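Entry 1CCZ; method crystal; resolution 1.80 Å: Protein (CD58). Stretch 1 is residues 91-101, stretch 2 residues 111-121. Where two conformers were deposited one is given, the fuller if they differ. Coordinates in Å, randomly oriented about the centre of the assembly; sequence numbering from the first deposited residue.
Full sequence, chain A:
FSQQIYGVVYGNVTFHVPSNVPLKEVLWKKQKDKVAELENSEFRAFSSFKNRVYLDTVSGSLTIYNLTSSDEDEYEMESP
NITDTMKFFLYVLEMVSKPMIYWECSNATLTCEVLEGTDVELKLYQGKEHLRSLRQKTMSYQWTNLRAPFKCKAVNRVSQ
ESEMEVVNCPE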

# COMPACT_ATOMS: atom_id res chain seq x y z
N TYR A 91 -0.78 6.46 1.26
CA TYR A 91 -0.72 5.99 -0.11
C TYR A 91 -1.80 4.91 -0.18
O TYR A 91 -1.95 4.12 0.75
CB TYR A 91 0.65 5.40 -0.42
CG TYR A 91 1.75 6.40 -0.24
CD1 TYR A 91 2.04 7.33 -1.24
CD2 TYR A 91 2.46 6.47 0.97
CE1 TYR A 91 3.00 8.33 -1.05
CE2 TYR A 91 3.43 7.47 1.18
CZ TYR A 91 3.70 8.40 0.16
OH TYR A 91 4.61 9.43 0.36
N VAL A 92 -2.58 4.91 -1.26
CA VAL A 92 -3.65 3.93 -1.45
C VAL A 92 -3.25 3.01 -2.60
O VAL A 92 -3.15 3.43 -3.76
CB VAL A 92 -4.98 4.61 -1.77
CG1 VAL A 92 -6.04 3.56 -2.03
CG2 VAL A 92 -5.39 5.53 -0.60
N LEU A 93 -3.03 1.74 -2.27
CA LEU A 93 -2.58 0.79 -3.26
C LEU A 93 -3.57 -0.29 -3.59
O LEU A 93 -4.36 -0.73 -2.76
CB LEU A 93 -1.28 0.13 -2.78
CG LEU A 93 -0.03 1.00 -2.69
CD1 LEU A 93 0.00 1.67 -1.35
CD2 LEU A 93 1.20 0.15 -2.83
N GLU A 94 -3.52 -0.71 -4.83
CA GLU A 94 -4.35 -1.80 -5.27
C GLU A 94 -3.46 -3.06 -5.05
O GLU A 94 -2.23 -3.02 -5.22
CB GLU A 94 -4.71 -1.52 -6.72
CG GLU A 94 -4.75 -2.68 -7.65
CD GLU A 94 -4.92 -2.19 -9.08
OE1 GLU A 94 -5.47 -1.07 -9.22
OE2 GLU A 94 -4.51 -2.90 -10.03
N MET A 95 -4.05 -4.15 -4.58
CA MET A 95 -3.29 -5.37 -4.33
C MET A 95 -2.86 -6.03 -5.63
O MET A 95 -3.52 -5.88 -6.66
CB MET A 95 -4.15 -6.34 -3.53
CG MET A 95 -4.19 -6.01 -2.05
SD MET A 95 -5.30 -7.10 -1.18
CE MET A 95 -6.73 -7.08 -2.34
N VAL A 96 -1.73 -6.75 -5.59
CA VAL A 96 -1.21 -7.44 -6.78
C VAL A 96 -2.05 -8.67 -7.07
O VAL A 96 -2.69 -9.22 -6.16
CB VAL A 96 0.27 -7.91 -6.60
CG1 VAL A 96 1.18 -6.74 -6.34
CG2 VAL A 96 0.38 -8.90 -5.45
N SER A 97 -2.10 -9.09 -8.34
CA SER A 97 -2.80 -10.32 -8.67
C SER A 97 -1.70 -11.40 -8.67
O SER A 97 -0.54 -11.12 -8.33
CB SER A 97 -3.49 -10.23 -10.03
OG SER A 97 -2.65 -9.71 -11.03
N LYS A 98 -2.05 -12.63 -9.04
CA LYS A 98 -1.06 -13.69 -9.06
C LYS A 98 -0.22 -13.58 -10.33
O LYS A 98 -0.76 -13.45 -11.43
CB LYS A 98 -1.75 -15.04 -8.97
CG LYS A 98 -0.80 -16.23 -8.93
CD LYS A 98 -1.45 -17.46 -9.55
CE LYS A 98 -0.81 -18.75 -9.05
NZ LYS A 98 -0.14 -18.61 -7.70
N PRO A 99 1.13 -13.62 -10.21
CA PRO A 99 1.98 -13.52 -11.40
C PRO A 99 1.81 -14.70 -12.37
O PRO A 99 1.42 -15.81 -11.97
CB PRO A 99 3.41 -13.46 -10.85
CG PRO A 99 3.29 -13.35 -9.39
CD PRO A 99 1.93 -13.76 -8.97
N MET A 100 2.11 -14.44 -13.63
CA MET A 100 2.06 -15.45 -14.69
C MET A 100 3.50 -15.63 -15.18
O MET A 100 4.23 -14.65 -15.38
CB MET A 100 1.22 -14.99 -15.88
CG MET A 100 -0.24 -15.38 -15.80
SD MET A 100 -1.13 -15.08 -17.36
CE MET A 100 0.27 -15.24 -18.63
N ILE A 101 3.91 -16.88 -15.35
CA ILE A 101 5.23 -17.18 -15.86
C ILE A 101 5.12 -17.90 -17.21
O ILE A 101 4.32 -18.82 -17.37
CB ILE A 101 6.00 -18.10 -14.88
CG1 ILE A 101 6.25 -17.38 -13.56
CG2 ILE A 101 7.29 -18.57 -15.53
CD1 ILE A 101 6.86 -18.27 -12.50
N THR A 111 9.81 -15.17 -18.90
CA THR A 111 9.18 -13.89 -18.57
C THR A 111 8.16 -14.08 -17.47
O THR A 111 7.44 -15.08 -17.44
CB THR A 111 8.45 -13.28 -19.75
OG1 THR A 111 9.38 -13.01 -20.80
CG2 THR A 111 7.76 -11.97 -19.33
N CYS A 112 8.10 -13.11 -16.57
CA CYS A 112 7.14 -13.11 -15.48
C CYS A 112 6.36 -11.80 -15.61
O CYS A 112 6.93 -10.78 -15.97
CB CYS A 112 7.83 -13.16 -14.12
SG CYS A 112 6.60 -13.01 -12.80
N GLU A 113 5.06 -11.83 -15.35
CA GLU A 113 4.27 -10.61 -15.43
C GLU A 113 3.13 -10.68 -14.43
O GLU A 113 2.82 -11.74 -13.90
CB GLU A 113 3.72 -10.44 -16.83
CG GLU A 113 2.69 -11.47 -17.22
CD GLU A 113 1.82 -11.00 -18.37
OE1 GLU A 113 2.38 -10.60 -19.41
OE2 GLU A 113 0.58 -11.02 -18.23
N VAL A 114 2.53 -9.53 -14.13
CA VAL A 114 1.44 -9.51 -13.18
C VAL A 114 0.54 -8.39 -13.68
O VAL A 114 1.03 -7.36 -14.12
CB VAL A 114 1.95 -9.26 -11.71
CG1 VAL A 114 2.57 -7.88 -11.56
CG2 VAL A 114 0.81 -9.47 -10.71
N LEU A 115 -0.77 -8.63 -13.65
CA LEU A 115 -1.74 -7.66 -14.16
C LEU A 115 -2.10 -6.52 -13.21
O LEU A 115 -1.99 -5.35 -13.57
CB LEU A 115 -3.04 -8.37 -14.56
CG LEU A 115 -4.11 -7.52 -15.26
CD1 LEU A 115 -3.53 -6.91 -16.52
CD2 LEU A 115 -5.32 -8.40 -15.58
N GLU A 116 -2.53 -6.87 -12.01
CA GLU A 116 -2.95 -5.88 -11.05
C GLU A 116 -1.90 -5.52 -10.01
O GLU A 116 -0.96 -6.29 -9.76
CB GLU A 116 -4.22 -6.37 -10.33
CG GLU A 116 -5.37 -6.72 -11.24
CD GLU A 116 -6.56 -7.21 -10.46
OE1 GLU A 116 -7.07 -6.44 -9.62
OE2 GLU A 116 -6.99 -8.35 -10.68
N GLY A 117 -2.07 -4.35 -9.40
CA GLY A 117 -1.16 -3.89 -8.37
C GLY A 117 -0.61 -2.51 -8.63
O GLY A 117 -0.35 -2.13 -9.78
N THR A 118 -0.44 -1.75 -7.55
CA THR A 118 0.11 -0.40 -7.61
C THR A 118 1.59 -0.48 -7.16
O THR A 118 1.89 -1.15 -6.18
CB THR A 118 -0.64 0.57 -6.66
OG1 THR A 118 -2.05 0.49 -6.88
CG2 THR A 118 -0.22 1.98 -6.93
N ASP A 119 2.49 0.21 -7.86
CA ASP A 119 3.92 0.22 -7.50
C ASP A 119 4.42 -1.17 -7.18
O ASP A 119 4.94 -1.46 -6.10
CB ASP A 119 4.19 1.13 -6.30
CG ASP A 119 5.54 1.84 -6.40
OD1 ASP A 119 6.13 1.89 -7.50
OD2 ASP A 119 6.01 2.34 -5.35
N VAL A 120 4.25 -2.04 -8.16
CA VAL A 120 4.63 -3.42 -8.03
C VAL A 120 6.09 -3.66 -8.39
O VAL A 120 6.68 -2.99 -9.24
CB VAL A 120 3.72 -4.27 -8.97
CG1 VAL A 120 4.13 -5.73 -8.95
CG2 VAL A 120 2.28 -4.10 -8.55
N GLU A 121 6.67 -4.64 -7.72
CA GLU A 121 8.02 -5.08 -7.98
C GLU A 121 7.87 -6.60 -8.22
O GLU A 121 7.16 -7.28 -7.48
CB GLU A 121 8.88 -4.84 -6.75
CG GLU A 121 10.34 -5.10 -6.96
CD GLU A 121 11.18 -4.56 -5.82
OE1 GLU A 121 11.34 -3.31 -5.72
OE2 GLU A 121 11.68 -5.39 -5.02
O HOH W 1 -6.26 -6.54 -6.73

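Contact between residues 91-101 and 111-121 of CD58, two antiparallel segments that bury 762 Å² between them. At one end they pair as β-strands: Met 100 N donates to Glu 113 O (2.8 Å) and Glu 113 N to Met 100 O (2.9 Å). The side chains of this pair lie on one face of the sheet, with Met 100 CB 4.0 Å from Glu 113 CG; chi1 of Met 100, at -91°, sits between wells, while Glu 113 is p. Ile 101 (m, t) and Cys 112 (t) occupy the other face, where Ile 101 CG1 lies 4.4 Å from Cys 112 SG. Pro 99 CB also packs on this sulfur, 3.8 Å from Cys 112 SG, and Pro 99 CA approaches Glu 113 O at 3.2 Å in a CA-H...O contact.

Beyond the strands, side chains take over part of the backbone pairing. Ser 97 points its CA-to-CB bond toward the other segment, and its p rotamer (47°) places OG where Glu 116 N donates to it, at 3.0 Å and a nearly straight 173°. The return bond, Ser 97 N to Glu 116 O, is weak (3.3 Å, 144°). Val 114, also p, sets its CG2 3.2 Å from Ser 97 O and 3.5 Å from Ser 97 OG. The m rotamer of Val 96 brings its CG1 to 3.6 Å from CG2 of Val 120, which is t.

Glu 94 leaves its CA sideways with chi1 at 141°, off the wells, but chi2 is t and carries the end of the chain nearer the partner, so that OE2 accepts from Gly 117 N (2.9 Å, 171°). Glu 94 OE2 also lies 4.4 Å from Glu 116 OE1, a proximity of like charges; Glu 116 (m, t) turns OE1 to a water that donates both to it (3.0 Å) and to Met 95 O (2.8 Å), bridging the segments. Gly 117 has phi/psi of 127/144, at which a CB would be jammed against the preceding carbonyl and would also clash with Val 96 CG1 and Val 120 CG2. Gly 117 CA also lies 3.4 Å from Glu 94 O in a CA-H...O contact.

Thr 118 points toward the partner, and chi1 of -51° (m) directs OG1 at the Glu 94 backbone: Glu 94 N donates to Thr 118 OG1 (2.8 Å, 169°), while Thr 118 N donates to Glu 94 O (3.2 Å). One threonine thus engages both backbone polar groups of Glu 94. Leu 93 (m, p) lies alongside, its CD2 3.7 Å from Thr 118 O.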